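PDB 2FCK: ribosomal-protein-serine acetyltransferase, putative from Vibrio cholerae O1 biovar eltor, which probably transfers acetyl groups from acetyl-CoA to the N-terminal serine or alanine of a protein, as expected of a GNAT-family acetyltransferase, its true substrate being unproven. Local coordinates for residues V87-F92 with N97-G102; A118-I123 with L151-N156; E26-C31 with E55-A60. One frame throughout, in Å; residues are numbered along the deposited sequence. Where two conformers were deposited one is given.

Contact 1 of 3, residues V87-F92 with N97-G102; sequences VAINEF and NMASLG
A99 places its methyl group among the side chains of I89 and F92 on the neighbouring antiparallel strand, with CB 3.8 Å from I89 CG2 and 4.0 Å from F92 CD2. I89 CG2 also lies over one face of the F92 ring, displaced toward its rim, so three apolar groups meet on one side of the hairpin. At S100 the register slips by one residue. S100 N donates to E91 O at 2.8 Å, whereas S100 O accepts from N90 N at 2.7 Å, and two residues thus face one: a classic beta bulge. The near-helical backbone of N90 (psi -41°) turns its CB toward the partner strand, where it packs against S100 OG at 3.2 Å, while N90 ND2 adds a weak bond to the same oxygen. L101 returns to the apolar side. Its CD2 meets I89 CG1, the branch set anti to the carbonyl carbon (chi1 -58°), and its CA sends a C-H toward A88 O. G102 closes the ladder in a hydrogen-bonded pair with A88: A88 N to G102 O is 2.8 Å and G102 N to A88 O is 2.9 Å. Lacking a side chain, G102 leaves room for the amide of N90 beside its backbone. Residues around the bulge, including E91 and S100, pack against H94 and F96 of the second subunit. The hairpin lies mid-sheet, strand 83-93 pairing onward with strand 71-77 and strand 98-105 running parallel to strand 134-139, while helix 114-129 packs against V87, I89 and L101.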
ATOM      1  N   VAL A  87       7.919 -15.623  -6.774  1.00 40.36           N
ATOM      2  CA  VAL A  87       7.503 -14.261  -7.092  1.00 39.64           C
ATOM      3  C   VAL A  87       6.160 -14.074  -6.405  1.00 40.42           C
ATOM      4  O   VAL A  87       5.356 -15.023  -6.334  1.00 39.41           O
ATOM      5  CB  VAL A  87       7.410 -14.000  -8.635  1.00 39.20           C
ATOM      6  CG1 VAL A  87       8.834 -14.058  -9.300  1.00 39.28           C
ATOM      7  CG2 VAL A  87       6.367 -14.952  -9.324  1.00 39.97           C
ATOM      8  N   ALA A  88       5.940 -12.884  -5.867  1.00 38.65           N
ATOM      9  CA  ALA A  88       4.707 -12.685  -5.101  1.00 39.18           C
ATOM     10  C   ALA A  88       4.066 -11.355  -5.321  1.00 39.74           C
ATOM     11  O   ALA A  88       4.775 -10.346  -5.440  1.00 39.87           O
ATOM     12  CB  ALA A  88       4.994 -12.863  -3.618  1.00 39.79           C
ATOM     13  N   ILE A  89       2.731 -11.339  -5.252  1.00 40.24           N
ATOM     14  CA  ILE A  89       2.029 -10.079  -4.954  1.00 40.32           C
ATOM     15  C   ILE A  89       1.907 -10.055  -3.429  1.00 41.27           C
ATOM     16  O   ILE A  89       1.204 -10.896  -2.828  1.00 41.76           O
ATOM     17  CB  ILE A  89       0.612 -10.004  -5.573  1.00 40.08           C
ATOM     18  CG1 ILE A  89       0.661 -10.169  -7.096  1.00 39.96           C
ATOM     19  CG2 ILE A  89      -0.033  -8.630  -5.256  1.00 41.82           C
ATOM     20  CD1 ILE A  89      -0.664 -10.532  -7.745  1.00 41.33           C
ATOM     21  N   ASN A  90       2.630  -9.130  -2.810  1.00 40.87           N
ATOM     22  CA  ASN A  90       2.652  -9.089  -1.368  1.00 44.62           C
ATOM     23  C   ASN A  90       1.439  -8.412  -0.790  1.00 44.94           C
ATOM     24  O   ASN A  90       0.972  -8.842   0.259  1.00 47.17           O
ATOM     25  CB  ASN A  90       3.879  -8.331  -0.869  1.00 43.89           C
ATOM     26  CG  ASN A  90       5.140  -9.052  -1.083  1.00 50.12           C
ATOM     27  OD1 ASN A  90       5.199 -10.274  -0.971  1.00 57.46           O
ATOM     28  ND2 ASN A  90       6.209  -8.291  -1.361  1.00 51.33           N
ATOM     29  N   GLU A  91       0.991  -7.310  -1.406  0.50 45.42           N
ATOM     30  CA  GLU A  91      -0.140  -6.495  -0.911  0.50 45.58           C
ATOM     31  C   GLU A  91      -0.819  -5.759  -2.050  0.50 44.19           C
ATOM     32  O   GLU A  91      -0.142  -5.133  -2.882  0.50 44.31           O
ATOM     33  CB  GLU A  91       0.368  -5.446   0.102  0.50 44.87           C
ATOM     34  CG  GLU A  91      -0.647  -4.337   0.498  0.50 44.62           C
ATOM     35  CD  GLU A  91      -1.421  -4.660   1.787  0.50 41.47           C
ATOM     36  OE1 GLU A  91      -2.644  -4.353   1.895  0.50 42.80           O
ATOM     37  OE2 GLU A  91      -0.745  -5.173   2.716  0.50 42.04           O
ATOM     38  N   PHE A  92      -2.152  -5.782  -2.046  1.00 43.40           N
ATOM     39  CA  PHE A  92      -2.925  -4.971  -2.972  1.00 42.02           C
ATOM     40  C   PHE A  92      -3.217  -3.616  -2.309  1.00 41.48           C
ATOM     41  O   PHE A  92      -3.522  -3.568  -1.130  1.00 43.63           O
ATOM     42  CB  PHE A  92      -4.245  -5.655  -3.324  1.00 40.67           C
ATOM     43  CG  PHE A  92      -4.048  -6.883  -4.194  1.00 40.70           C
ATOM     44  CD1 PHE A  92      -4.066  -8.157  -3.635  1.00 43.12           C
ATOM     45  CD2 PHE A  92      -3.846  -6.729  -5.553  1.00 41.69           C
ATOM     46  CE1 PHE A  92      -3.882  -9.312  -4.474  1.00 41.52           C
ATOM     47  CE2 PHE A  92      -3.676  -7.887  -6.392  1.00 43.31           C
ATOM     48  CZ  PHE A  92      -3.714  -9.146  -5.823  1.00 41.32           C
ATOM     49  N   ASN A  97      -5.273   1.441  -7.071  1.00 41.00           N
ATOM     50  CA  ASN A  97      -5.206   0.493  -8.176  1.00 41.51           C
ATOM     51  C   ASN A  97      -3.788  -0.013  -8.390  1.00 42.55           C
ATOM     52  O   ASN A  97      -3.302  -0.051  -9.518  1.00 41.76           O
ATOM     53  CB  ASN A  97      -5.742   1.116  -9.457  1.00 41.18           C
ATOM     54  CG  ASN A  97      -6.062   0.060 -10.511  1.00 41.56           C
ATOM     55  OD1 ASN A  97      -6.490  -1.049 -10.176  1.00 41.20           O
ATOM     56  ND2 ASN A  97      -5.796   0.376 -11.777  1.00 44.41           N
HETATM   57  N   MSE A  98      -3.121  -0.341  -7.281  1.00 42.96           N
HETATM   58  CA  MSE A  98      -1.679  -0.574  -7.278  1.00 42.73           C
HETATM   59  C   MSE A  98      -1.419  -1.859  -6.507  1.00 41.89           C
HETATM   60  O   MSE A  98      -2.283  -2.286  -5.746  1.00 43.03           O
HETATM   61  CB  MSE A  98      -1.058   0.645  -6.498  1.00 44.20           C
HETATM   62  CG  MSE A  98       0.348   0.538  -6.403  1.00 43.95           C
HETATM   63 SE   MSE A  98       1.041   2.191  -5.617  0.80 46.59          SE
HETATM   64  CE  MSE A  98       2.315   1.235  -4.852  1.00 51.63           C
ATOM     65  N   ALA A  99      -0.239  -2.464  -6.637  1.00 41.50           N
ATOM     66  CA  ALA A  99       0.117  -3.552  -5.729  1.00 40.71           C
ATOM     67  C   ALA A  99       1.626  -3.561  -5.467  1.00 41.03           C
ATOM     68  O   ALA A  99       2.377  -2.928  -6.189  1.00 42.47           O
ATOM     69  CB  ALA A  99      -0.313  -4.960  -6.343  1.00 41.02           C
ATOM     70  N   SER A 100       2.010  -4.320  -4.454  1.00 43.38           N
ATOM     71  CA  SER A 100       3.403  -4.519  -3.993  1.00 45.41           C
ATOM     72  C   SER A 100       3.900  -5.880  -4.407  1.00 44.30           C
ATOM     73  O   SER A 100       3.252  -6.886  -4.116  1.00 44.14           O
ATOM     74  CB  SER A 100       3.364  -4.510  -2.426  1.00 49.66           C
ATOM     75  OG  SER A 100       4.393  -5.355  -1.876  1.00 53.02           O
ATOM     76  N   LEU A 101       5.049  -5.925  -5.078  1.00 41.76           N
ATOM     77  CA  LEU A 101       5.598  -7.225  -5.503  1.00 42.62           C
ATOM     78  C   LEU A 101       6.889  -7.526  -4.755  1.00 42.89           C
ATOM     79  O   LEU A 101       7.661  -6.604  -4.320  1.00 42.80           O
ATOM     80  CB  LEU A 101       5.916  -7.219  -7.010  1.00 41.80           C
ATOM     81  CG  LEU A 101       4.797  -6.894  -7.993  1.00 43.82           C
ATOM     82  CD1 LEU A 101       5.333  -7.208  -9.384  1.00 42.17           C
ATOM     83  CD2 LEU A 101       3.518  -7.651  -7.771  1.00 44.34           C
ATOM     84  N   GLY A 102       7.146  -8.824  -4.608  1.00 41.93           N
ATOM     85  CA  GLY A 102       8.403  -9.267  -4.050  1.00 42.50           C
ATOM     86  C   GLY A 102       8.812 -10.517  -4.795  1.00 41.44           C
ATOM     87  O   GLY A 102       8.020 -11.088  -5.549  1.00 41.47           O
TER

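Contact 2 of 3, residues A118-I123 with L151-N156; sequences ALTALI and LRCGAN. With NO3 (nitrate ion), chain D.
C153, the first residue to leave helical geometry at the end of helix 144-152, meets three side chains of helix 114-129. The apolar part is shared between its two side-chain atoms: SG lies 3.8 Å from L119 CD2, and CB lies 4.0 Å from I123 CD1. Setting SG anti to its carbonyl carbon (chi1 -61°) directs the sulfur at L119 and T120, leaving CB to the tip of I123. T120 OG1 merely packs beside SG, without a hydrogen bond.

The polar link is made through water. One molecule donates to T120 OG1 at 2.9 Å and to C153 O at 2.7 Å, bridging a side chain on one helix to the backbone end of the other; T120 OG1 is also bonded to K116 O within its own helix. The helix ends just here in a Schellman motif, with G154 at positive phi (93°) as the C-prime residue, A155 N bonded to A150 O and G154 N to L151 O. In GNAT terms helix 114-129 follows the pyrophosphate-binding loop, and helix 144-152 comes after the next strand, so the contact ties together two helices of the cofactor-binding half.

A nitrate, probably from the crystallisation liquor, takes the charged end of R152. R152 NE donates to its O2 at 2.6 Å, that oxygen sitting at the guanidinium edge near its plane, while NH1 makes weak bonds to O2 and O1. The backbone N of K116 is hydrogen-bonded to the same ion, which therefore spans both helices; an anion near the start of helix 114-129 is consistent with the site where relatives hold the CoA pyrophosphate.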
ATOM      1  N   ALA A 118       9.945 -15.283 -14.822  1.00 40.23           N
ATOM      2  CA  ALA A 118       8.935 -15.399 -13.774  1.00 40.28           C
ATOM      3  C   ALA A 118       8.353 -14.019 -13.366  1.00 39.86           C
ATOM      4  O   ALA A 118       7.133 -13.840 -13.229  1.00 40.33           O
ATOM      5  CB  ALA A 118       9.554 -16.092 -12.554  1.00 41.47           C
ATOM      6  N   LEU A 119       9.238 -13.045 -13.147  1.00 39.60           N
ATOM      7  CA  LEU A 119       8.752 -11.757 -12.667  1.00 39.45           C
ATOM      8  C   LEU A 119       7.966 -11.032 -13.760  1.00 39.67           C
ATOM      9  O   LEU A 119       6.928 -10.410 -13.498  1.00 38.77           O
ATOM     10  CB  LEU A 119       9.912 -10.899 -12.093  1.00 40.24           C
ATOM     11  CG  LEU A 119       9.546  -9.561 -11.482  1.00 41.70           C
ATOM     12  CD1 LEU A 119       8.615  -9.794 -10.321  1.00 42.64           C
ATOM     13  CD2 LEU A 119      10.841  -8.854 -10.988  1.00 42.07           C
ATOM     14  N   THR A 120       8.423 -11.165 -15.019  1.00 38.68           N
ATOM     15  CA  THR A 120       7.668 -10.550 -16.111  1.00 40.18           C
ATOM     16  C   THR A 120       6.267 -11.188 -16.238  1.00 39.32           C
ATOM     17  O   THR A 120       5.281 -10.470 -16.457  1.00 39.87           O
ATOM     18  CB  THR A 120       8.441 -10.689 -17.454  1.00 40.74           C
ATOM     19  OG1 THR A 120       9.653  -9.899 -17.359  1.00 42.04           O
ATOM     20  CG2 THR A 120       7.598 -10.196 -18.648  1.00 40.67           C
ATOM     21  N   ALA A 121       6.183 -12.510 -16.037  1.00 38.20           N
ATOM     22  CA  ALA A 121       4.870 -13.206 -16.080  1.00 38.93           C
ATOM     23  C   ALA A 121       3.928 -12.590 -15.040  1.00 39.75           C
ATOM     24  O   ALA A 121       2.749 -12.265 -15.332  1.00 39.39           O
ATOM     25  CB  ALA A 121       5.074 -14.697 -15.824  1.00 38.24           C
ATOM     26  N   LEU A 122       4.495 -12.326 -13.856  1.00 38.85           N
ATOM     27  CA  LEU A 122       3.654 -11.808 -12.777  1.00 39.90           C
ATOM     28  C   LEU A 122       3.232 -10.369 -13.082  1.00 39.43           C
ATOM     29  O   LEU A 122       2.087  -9.965 -12.867  1.00 40.51           O
ATOM     30  CB  LEU A 122       4.396 -11.913 -11.437  1.00 40.79           C
ATOM     31  CG  LEU A 122       3.567 -11.435 -10.228  1.00 39.08           C
ATOM     32  CD1 LEU A 122       2.289 -12.286 -10.077  1.00 38.59           C
ATOM     33  CD2 LEU A 122       4.398 -11.442  -8.920  1.00 42.91           C
ATOM     34  N   ILE A 123       4.151  -9.573 -13.590  1.00 39.36           N
ATOM     35  CA  ILE A 123       3.848  -8.192 -13.942  1.00 38.91           C
ATOM     36  C   ILE A 123       2.747  -8.120 -15.026  1.00 38.78           C
ATOM     37  O   ILE A 123       1.785  -7.342 -14.948  1.00 38.42           O
ATOM     38  CB  ILE A 123       5.149  -7.534 -14.453  1.00 38.12           C
ATOM     39  CG1 ILE A 123       6.126  -7.295 -13.241  1.00 37.07           C
ATOM     40  CG2 ILE A 123       4.851  -6.167 -15.194  1.00 41.53           C
ATOM     41  CD1 ILE A 123       7.565  -6.976 -13.769  1.00 40.24           C
ATOM     42  N   LEU A 151      15.400  -3.825 -12.449  1.00 42.96           N
ATOM     43  CA  LEU A 151      15.726  -3.021 -13.613  1.00 42.13           C
ATOM     44  C   LEU A 151      15.632  -3.816 -14.918  1.00 42.72           C
ATOM     45  O   LEU A 151      15.154  -3.292 -15.926  1.00 43.80           O
ATOM     46  CB  LEU A 151      17.119  -2.425 -13.455  1.00 42.40           C
ATOM     47  CG  LEU A 151      17.212  -1.463 -12.281  1.00 44.18           C
ATOM     48  CD1 LEU A 151      18.687  -1.026 -12.065  1.00 46.91           C
ATOM     49  CD2 LEU A 151      16.317  -0.208 -12.494  1.00 48.07           C
ATOM     50  N   ARG A 152      16.056  -5.078 -14.875  1.00 41.97           N
ATOM     51  CA  ARG A 152      16.022  -5.950 -16.050  1.00 45.04           C
ATOM     52  C   ARG A 152      14.574  -6.140 -16.537  1.00 45.10           C
ATOM     53  O   ARG A 152      14.349  -6.321 -17.754  1.00 45.91           O
ATOM     54  CB  ARG A 152      16.691  -7.277 -15.693  1.00 45.20           C
ATOM     55  CG  ARG A 152      17.239  -8.096 -16.826  1.00 51.42           C
ATOM     56  CD  ARG A 152      18.636  -8.707 -16.441  1.00 56.45           C
ATOM     57  NE  ARG A 152      18.546  -9.538 -15.241  1.00 58.46           N
ATOM     58  CZ  ARG A 152      19.297  -9.416 -14.144  1.00 58.03           C
ATOM     59  NH1 ARG A 152      19.084 -10.240 -13.143  1.00 54.69           N
ATOM     60  NH2 ARG A 152      20.293  -8.526 -14.058  1.00 60.22           N
ATOM     61  N   CYS A 153      13.618  -6.135 -15.601  1.00 44.17           N
ATOM     62  CA  CYS A 153      12.180  -6.260 -15.942  1.00 45.33           C
ATOM     63  C   CYS A 153      11.497  -4.927 -16.284  1.00 45.83           C
ATOM     64  O   CYS A 153      10.293  -4.902 -16.517  1.00 46.15           O
ATOM     65  CB  CYS A 153      11.398  -6.990 -14.845  1.00 45.55           C
ATOM     66  SG  CYS A 153      11.999  -8.647 -14.577  1.00 46.72           S
ATOM     67  N   GLY A 154      12.288  -3.851 -16.369  1.00 44.57           N
ATOM     68  CA  GLY A 154      11.807  -2.547 -16.849  1.00 45.54           C
ATOM     69  C   GLY A 154      11.340  -1.622 -15.747  1.00 45.29           C
ATOM     70  O   GLY A 154      10.645  -0.618 -16.001  1.00 46.50           O
ATOM     71  N   ALA A 155      11.723  -1.931 -14.513  1.00 44.27           N
ATOM     72  CA  ALA A 155      11.288  -1.078 -13.398  1.00 43.76           C
ATOM     73  C   ALA A 155      12.106   0.181 -13.382  1.00 43.40           C
ATOM     74  O   ALA A 155      13.213   0.229 -13.941  1.00 44.01           O
ATOM     75  CB  ALA A 155      11.347  -1.808 -12.035  1.00 43.72           C
ATOM     76  N   ASN A 156      11.525   1.221 -12.788  1.00 43.41           N
ATOM     77  CA  ASN A 156      12.236   2.478 -12.650  1.00 44.46           C
ATOM     78  C   ASN A 156      12.532   2.741 -11.189  1.00 43.76           C
ATOM     79  O   ASN A 156      11.639   2.680 -10.352  1.00 43.78           O
ATOM     80  CB  ASN A 156      11.393   3.612 -13.224  1.00 47.25           C
ATOM     81  CG  ASN A 156      11.246   3.496 -14.742  1.00 51.57           C
ATOM     82  OD1 ASN A 156      12.222   3.284 -15.474  1.00 57.80           O
ATOM     83  ND2 ASN A 156      10.012   3.602 -15.215  1.00 58.73           N
TER
HETATM   84  N   NO3 D 303      17.206 -13.027 -14.372  1.00 31.27           N
HETATM   85  O1  NO3 D 303      17.440 -13.242 -13.032  1.00 31.23           O
HETATM   86  O2  NO3 D 303      17.647 -11.932 -15.069  1.00 33.96           O
HETATM   87  O3  NO3 D 303      16.463 -13.914 -15.077  1.00 31.55           O
HETATM   88  O   HOH W   1       9.029  -7.083 -17.482  1.00 42.08           O

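Contact 3 of 3, residues E26-C31 with E55-A60; sequences EELVQC and EQFIQA
L28 meets F57 and I58 through a single methyl group. Its CD2 stands 3.7 Å from F57 CD2 and 3.9 Å from I58 CG1, with I58 CD1 slightly farther at 4.2 Å. The approaches differ: the leucine crosses the phenylalanine at about a right angle, approaching its ring obliquely, whereas L28 and I58 slide past each other in opposite directions. Extending CG anti to the backbone N (chi1 177°) carries the leucine branch across to the other helix, which it must reach because the nearest CA atoms, those of L28 and I58, are 8.8 Å apart. No hydrogen bond spans the two segments, and the grip is wholly apolar. Helices 25-33 and 51-66 are the pair that a GNAT fold places between its first strands, on the side where relatives commonly receive the acceptor substrate. Farther out, W44, in the connection between the two helices, stacks on the ring of F57 and also touches L28. A54, one turn before I58, and W104 of strand 98-105 pack on L28 as well, while I20 and A25 lie against I58.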
ATOM      1  N   GLU A  26      10.366 -30.211   1.539  1.00 43.31           N
ATOM      2  CA  GLU A  26      11.711 -30.662   1.211  1.00 44.91           C
ATOM      3  C   GLU A  26      12.319 -29.850   0.057  1.00 43.76           C
ATOM      4  O   GLU A  26      13.489 -29.445   0.138  1.00 44.41           O
ATOM      5  CB  GLU A  26      11.706 -32.173   0.945  1.00 44.81           C
ATOM      6  CG  GLU A  26      12.780 -32.720   0.011  1.00 47.39           C
ATOM      7  CD  GLU A  26      12.813 -34.261  -0.012  1.00 48.69           C
ATOM      8  OE1 GLU A  26      12.693 -34.841  -1.120  1.00 52.93           O
ATOM      9  OE2 GLU A  26      12.937 -34.868   1.082  1.00 52.72           O
ATOM     10  N   GLU A  27      11.524 -29.632  -0.994  0.50 42.46           N
ATOM     11  CA  GLU A  27      11.916 -28.858  -2.162  0.50 41.86           C
ATOM     12  C   GLU A  27      12.228 -27.394  -1.810  0.50 40.85           C
ATOM     13  O   GLU A  27      13.147 -26.785  -2.359  0.50 39.63           O
ATOM     14  CB  GLU A  27      10.812 -28.914  -3.221  0.50 42.16           C
ATOM     15  CG  GLU A  27      10.732 -30.255  -3.968  0.50 44.33           C
ATOM     16  CD  GLU A  27       9.904 -31.344  -3.266  0.50 45.16           C
ATOM     17  OE1 GLU A  27       9.743 -31.331  -2.018  0.50 45.30           O
ATOM     18  OE2 GLU A  27       9.423 -32.243  -3.989  0.50 46.62           O
ATOM     19  N   LEU A  28      11.459 -26.835  -0.882  1.00 39.65           N
ATOM     20  CA  LEU A  28      11.688 -25.455  -0.444  1.00 39.25           C
ATOM     21  C   LEU A  28      12.972 -25.371   0.401  1.00 39.36           C
ATOM     22  O   LEU A  28      13.749 -24.421   0.284  1.00 39.95           O
ATOM     23  CB  LEU A  28      10.478 -24.949   0.342  1.00 36.89           C
ATOM     24  CG  LEU A  28      10.624 -23.523   0.912  1.00 37.13           C
ATOM     25  CD1 LEU A  28      10.912 -22.515  -0.192  1.00 36.00           C
ATOM     26  CD2 LEU A  28       9.374 -23.114   1.710  1.00 39.28           C
ATOM     27  N   VAL A  29      13.168 -26.356   1.270  1.00 40.70           N
ATOM     28  CA  VAL A  29      14.401 -26.459   2.059  1.00 42.31           C
ATOM     29  C   VAL A  29      15.638 -26.554   1.148  1.00 41.78           C
ATOM     30  O   VAL A  29      16.577 -25.766   1.331  1.00 42.29           O
ATOM     31  CB  VAL A  29      14.343 -27.643   3.053  1.00 42.90           C
ATOM     32  CG1 VAL A  29      15.741 -28.052   3.512  1.00 44.22           C
ATOM     33  CG2 VAL A  29      13.487 -27.258   4.229  1.00 43.48           C
ATOM     34  N   GLN A  30      15.613 -27.450   0.159  1.00 40.85           N
ATOM     35  CA  GLN A  30      16.684 -27.557  -0.849  1.00 40.18           C
ATOM     36  C   GLN A  30      16.971 -26.207  -1.498  1.00 38.50           C
ATOM     37  O   GLN A  30      18.134 -25.841  -1.659  1.00 36.28           O
ATOM     38  CB  GLN A  30      16.406 -28.597  -1.948  1.00 39.84           C
ATOM     39  CG  GLN A  30      17.389 -28.522  -3.186  1.00 41.87           C
ATOM     40  CD  GLN A  30      17.221 -29.620  -4.247  1.00 42.46           C
ATOM     41  OE1 GLN A  30      16.993 -30.768  -3.909  1.00 46.23           O
ATOM     42  NE2 GLN A  30      17.372 -29.261  -5.538  1.00 44.73           N
ATOM     43  N   CYS A  31      15.921 -25.477  -1.862  0.50 37.16           N
ATOM     44  CA  CYS A  31      16.099 -24.231  -2.591  0.50 36.90           C
ATOM     45  C   CYS A  31      16.907 -23.209  -1.774  0.50 37.00           C
ATOM     46  O   CYS A  31      17.751 -22.495  -2.325  0.50 36.83           O
ATOM     47  CB  CYS A  31      14.751 -23.661  -3.033  0.50 37.44           C
ATOM     48  SG  CYS A  31      14.861 -22.206  -4.078  0.50 36.67           S
ATOM     49  N   GLU A  55       7.389 -26.129   6.098  1.00 47.54           N
ATOM     50  CA  GLU A  55       5.966 -26.468   6.181  1.00 46.61           C
ATOM     51  C   GLU A  55       5.137 -25.280   6.679  1.00 45.42           C
ATOM     52  O   GLU A  55       4.127 -24.946   6.076  1.00 44.66           O
ATOM     53  CB  GLU A  55       5.733 -27.695   7.061  1.00 46.86           C
ATOM     54  CG  GLU A  55       6.137 -28.992   6.428  1.00 49.41           C
ATOM     55  CD  GLU A  55       6.084 -30.164   7.375  1.00 51.94           C
ATOM     56  OE1 GLU A  55       5.653 -29.997   8.548  1.00 52.38           O
ATOM     57  OE2 GLU A  55       6.465 -31.273   6.931  1.00 53.15           O
ATOM     58  N   GLN A  56       5.564 -24.632   7.766  1.00 45.65           N
ATOM     59  CA  GLN A  56       4.819 -23.502   8.342  1.00 45.71           C
ATOM     60  C   GLN A  56       4.644 -22.322   7.353  1.00 44.14           C
ATOM     61  O   GLN A  56       3.564 -21.705   7.219  1.00 43.17           O
ATOM     62  CB  GLN A  56       5.493 -23.070   9.655  1.00 46.33           C
ATOM     63  CG  GLN A  56       5.399 -21.572   9.976  1.00 49.54           C
ATOM     64  CD  GLN A  56       5.577 -21.247  11.456  1.00 50.83           C
ATOM     65  OE1 GLN A  56       5.485 -22.131  12.324  1.00 55.86           O
ATOM     66  NE2 GLN A  56       5.804 -19.965  11.754  1.00 54.76           N
ATOM     67  N   PHE A  57       5.731 -22.023   6.667  1.00 43.04           N
ATOM     68  CA  PHE A  57       5.730 -20.988   5.637  1.00 42.43           C
ATOM     69  C   PHE A  57       4.794 -21.316   4.477  1.00 41.09           C
ATOM     70  O   PHE A  57       4.062 -20.458   4.012  1.00 41.32           O
ATOM     71  CB  PHE A  57       7.136 -20.764   5.101  1.00 42.77           C
ATOM     72  CG  PHE A  57       7.177 -19.779   3.956  1.00 42.85           C
ATOM     73  CD1 PHE A  57       7.052 -18.402   4.179  1.00 44.69           C
ATOM     74  CD2 PHE A  57       7.255 -20.238   2.656  1.00 42.66           C
ATOM     75  CE1 PHE A  57       7.049 -17.501   3.100  1.00 46.43           C
ATOM     76  CE2 PHE A  57       7.267 -19.354   1.596  1.00 47.16           C
ATOM     77  CZ  PHE A  57       7.162 -17.984   1.809  1.00 44.26           C
ATOM     78  N   ILE A  58       4.845 -22.567   4.008  1.00 40.02           N
ATOM     79  CA  ILE A  58       3.947 -23.019   2.962  1.00 39.52           C
ATOM     80  C   ILE A  58       2.464 -22.865   3.374  1.00 40.42           C
ATOM     81  O   ILE A  58       1.666 -22.298   2.603  1.00 38.88           O
ATOM     82  CB  ILE A  58       4.312 -24.473   2.568  1.00 38.79           C
ATOM     83  CG1 ILE A  58       5.674 -24.481   1.818  1.00 38.16           C
ATOM     84  CG2 ILE A  58       3.195 -25.156   1.752  1.00 42.27           C
ATOM     85  CD1 ILE A  58       6.284 -25.887   1.719  1.00 40.95           C
ATOM     86  N   GLN A  59       2.133 -23.318   4.589  1.00 41.16           N
ATOM     87  CA  GLN A  59       0.729 -23.230   5.103  1.00 43.79           C
ATOM     88  C   GLN A  59       0.227 -21.756   5.178  1.00 42.88           C
ATOM     89  O   GLN A  59      -0.914 -21.444   4.773  1.00 42.14           O
ATOM     90  CB  GLN A  59       0.459 -24.049   6.410  1.00 44.29           C
ATOM     91  CG  GLN A  59       1.676 -24.615   7.165  1.00 47.81           C
ATOM     92  CD  GLN A  59       1.396 -25.154   8.583  1.00 48.57           C
ATOM     93  OE1 GLN A  59       0.892 -24.430   9.474  1.00 55.08           O
ATOM     94  NE2 GLN A  59       1.741 -26.440   8.809  1.00 52.27           N
ATOM     95  N   ALA A  60       1.114 -20.864   5.624  1.00 42.35           N
ATOM     96  CA  ALA A  60       0.831 -19.427   5.710  1.00 42.95           C
ATOM     97  C   ALA A  60       0.571 -18.770   4.337  1.00 42.31           C
ATOM     98  O   ALA A  60      -0.362 -17.969   4.150  1.00 42.46           O
ATOM     99  CB  ALA A  60       1.971 -18.760   6.374  1.00 43.15           C
TER

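Along the chain contact 3 comes first, then contact 1, then contact 2, each closing before the next opens. Contacts 1 and 2 are neighbours, their centres about 12 Å apart, and they touch: L122 packs on V87 and A88, A118 on V87, and I123 on L101, so helix 114-129 is laid directly on the hairpin of strands 83-93 and 98-105. Contact 3 lies across the centre of the chain from both, its centre about 21 Å from that of contact 1 and about 25 Å from that of contact 2. Strand 98-105 nevertheless reaches both regions, carrying half of contact 1 and, near its end, a tryptophan that meets helix 25-33. As in relatives, contact 3 is probably on the acceptor side and contact 2 on the cofactor side.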